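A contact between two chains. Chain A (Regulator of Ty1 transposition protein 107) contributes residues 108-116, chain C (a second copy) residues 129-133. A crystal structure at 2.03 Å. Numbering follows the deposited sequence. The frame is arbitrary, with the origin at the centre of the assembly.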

# COMPACT_ATOMS: atom_id res chain seq x y z
N GLN A 108 -6.08 22.53 6.99
CA GLN A 108 -6.25 21.38 6.10
C GLN A 108 -6.04 20.06 6.85
O GLN A 108 -5.46 20.04 7.93
CB GLN A 108 -5.31 21.48 4.90
CD GLN A 108 -5.16 20.41 2.60
OE1 GLN A 108 -4.68 21.43 2.11
NE2 GLN A 108 -5.71 19.45 1.86
N ILE A 109 -6.55 18.98 6.26
CA ILE A 109 -6.46 17.64 6.86
C ILE A 109 -5.16 16.98 6.45
O ILE A 109 -4.88 16.83 5.28
CB ILE A 109 -7.64 16.77 6.40
CG1 ILE A 109 -8.96 17.42 6.82
CG2 ILE A 109 -7.52 15.36 6.96
CD1 ILE A 109 -10.18 16.78 6.19
N ASN A 110 -4.35 16.59 7.43
CA ASN A 110 -3.02 16.08 7.11
C ASN A 110 -2.71 14.76 7.80
O ASN A 110 -1.57 14.32 7.81
CB ASN A 110 -1.98 17.12 7.49
CG ASN A 110 -2.18 17.64 8.89
OD1 ASN A 110 -2.31 16.86 9.83
ND2 ASN A 110 -2.26 18.96 9.03
N ILE A 111 -3.71 14.13 8.39
CA ILE A 111 -3.51 12.83 8.99
C ILE A 111 -3.10 11.80 7.94
O ILE A 111 -3.81 11.60 6.94
CB ILE A 111 -4.76 12.36 9.73
CG1 ILE A 111 -5.24 13.46 10.68
CG2 ILE A 111 -4.47 11.06 10.48
CD1 ILE A 111 -4.19 13.88 11.68
N ASN A 112 -1.96 11.14 8.15
CA ASN A 112 -1.43 10.20 7.17
C ASN A 112 -1.59 8.72 7.54
O ASN A 112 -1.77 8.37 8.70
CB ASN A 112 0.03 10.51 6.83
CG ASN A 112 0.97 10.24 7.98
OD1 ASN A 112 1.31 9.08 8.27
ND2 ASN A 112 1.42 11.31 8.64
N LEU A 113 -1.49 7.87 6.53
CA LEU A 113 -1.73 6.44 6.69
C LEU A 113 -0.46 5.67 7.04
O LEU A 113 -0.43 4.45 6.92
CB LEU A 113 -2.28 5.87 5.38
CG LEU A 113 -3.65 6.31 4.91
CD1 LEU A 113 -3.77 6.09 3.42
CD2 LEU A 113 -4.73 5.54 5.66
N PHE A 114 0.58 6.38 7.46
CA PHE A 114 1.86 5.71 7.70
C PHE A 114 2.29 5.79 9.16
O PHE A 114 3.11 5.01 9.62
CB PHE A 114 2.96 6.30 6.80
CG PHE A 114 2.56 6.41 5.36
CD1 PHE A 114 2.46 5.28 4.57
CD2 PHE A 114 2.26 7.65 4.81
CE1 PHE A 114 2.08 5.38 3.24
CE2 PHE A 114 1.88 7.76 3.48
CZ PHE A 114 1.78 6.63 2.69
N ASP A 115 1.73 6.75 9.89
CA ASP A 115 2.14 6.96 11.27
C ASP A 115 1.32 6.16 12.27
O ASP A 115 1.34 6.47 13.46
CB ASP A 115 2.08 8.44 11.61
CG ASP A 115 3.13 9.23 10.88
OD1 ASP A 115 3.07 10.48 10.88
OD2 ASP A 115 4.01 8.57 10.30
N TYR A 116 0.60 5.15 11.80
CA TYR A 116 -0.29 4.40 12.67
C TYR A 116 -0.24 2.90 12.47
O TYR A 116 -1.26 2.22 12.58
CB TYR A 116 -1.72 4.89 12.51
CG TYR A 116 -1.87 6.37 12.74
CD1 TYR A 116 -2.01 6.89 14.02
CD2 TYR A 116 -1.86 7.24 11.67
CE1 TYR A 116 -2.15 8.25 14.22
CE2 TYR A 116 -2.00 8.60 11.85
CZ TYR A 116 -2.14 9.11 13.12
OH TYR A 116 -2.27 10.47 13.28
N THR C 129 5.24 14.10 1.25
CA THR C 129 4.88 12.91 0.48
C THR C 129 4.06 11.88 1.29
O THR C 129 3.52 10.93 0.72
CB THR C 129 6.11 12.22 -0.15
OG1 THR C 129 6.99 11.71 0.87
CG2 THR C 129 6.86 13.20 -1.01
N LYS C 130 3.96 12.09 2.60
CA LYS C 130 3.14 11.24 3.45
C LYS C 130 1.70 11.73 3.47
O LYS C 130 0.78 10.99 3.82
CB LYS C 130 3.71 11.19 4.89
CG LYS C 130 5.06 10.52 4.99
CD LYS C 130 5.55 10.40 6.45
CE LYS C 130 6.08 11.74 6.95
NZ LYS C 130 6.43 11.75 8.41
N LEU C 131 1.49 12.98 3.08
CA LEU C 131 0.14 13.52 3.03
C LEU C 131 -0.74 12.57 2.24
O LEU C 131 -0.29 11.92 1.30
CB LEU C 131 0.12 14.90 2.42
CG LEU C 131 0.81 15.95 3.29
CD1 LEU C 131 0.99 17.26 2.51
CD2 LEU C 131 0.02 16.17 4.58
N PRO C 132 -2.01 12.46 2.65
CA PRO C 132 -2.99 11.56 2.04
C PRO C 132 -3.52 12.11 0.71
O PRO C 132 -4.41 11.49 0.11
CB PRO C 132 -4.10 11.52 3.08
CG PRO C 132 -3.99 12.82 3.77
CD PRO C 132 -2.54 13.11 3.86
N THR C 133 -2.98 13.24 0.26
CA THR C 133 -3.39 13.83 -1.01
C THR C 133 -2.16 14.09 -1.87
O THR C 133 -1.04 14.12 -1.37
CB THR C 133 -4.13 15.16 -0.80
OG1 THR C 133 -3.28 16.06 -0.06
CG2 THR C 133 -5.40 14.94 -0.01
O HOH W 1 -1.42 9.23 3.95

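Neither stretch forms a regular helix or strand, so the two backbones meet as irregular loops rather than as paired strands. They come nearest at Asn A112 and Pro C132, whose CA atoms lie 5.5 Å apart. No direct hydrogen bond crosses between the stretches; the backbones are instead linked through water. Water 1 accepts a hydrogen bond from Leu A113 N at 2.9 Å and donates one to Lys C130 O at 2.8 Å, so a backbone donor of one chain is matched to a backbone acceptor of the other although the two do not touch.

Pro C132 packs against the Ile A109 to Ile A111 part of chain A. Its CA-to-CB bond points toward chain A, and its ring packs against main-chain atoms: CG lies 3.4 Å from Ile A111 O, and CD lies 4.2 Å from Asn A110 O. Proline suits such a position because it presents a compact, rigid hydrocarbon surface and has no amide hydrogen that would need a partner. The side chain of Ile A111 takes no part here; its CA-to-CB bond points away, leaving the carbonyl to meet the ring.

Leu C131 begins by pointing away, but the end of its side chain comes nearer, and CD2 reaches to 3.7 Å from Asn A110 CB. This is a van der Waals contact with the aliphatic part of the asparagine, whose polar end leads away and whose OD1 is hydrogen-bonded elsewhere in the structure.

Asn A112 organises its own loop. Its OD1 accepts a hydrogen bond from Phe A114 N at 2.9 Å and a weak one from Asp A115 N, also at 2.9 Å, while its ND2 donates to Asp A115 OD1 at 2.9 Å. An asparagine amide suits this role because it carries an acceptor and a donor side by side. With its polar atoms so engaged, the residue offers CB to the other chain, 3.1 Å from Lys C130 O, a close approach.

The same carbonyl also meets Phe A114: Lys C130 O lies 3.4 Å from CE2, at the ring edge and near the ring plane. The C–H groups of an aromatic edge carry slight positive charge, which makes this a favourable setting for a carbonyl oxygen. The lysine's aliphatic portion adds a nonpolar contact, with CB 3.8 Å from Phe A114 CD2. At the far end of the long side chain, Lys C130 NZ lies 4.4 Å from Asp A115 OD1, too far for a salt bridge but near enough for opposite charges to attract.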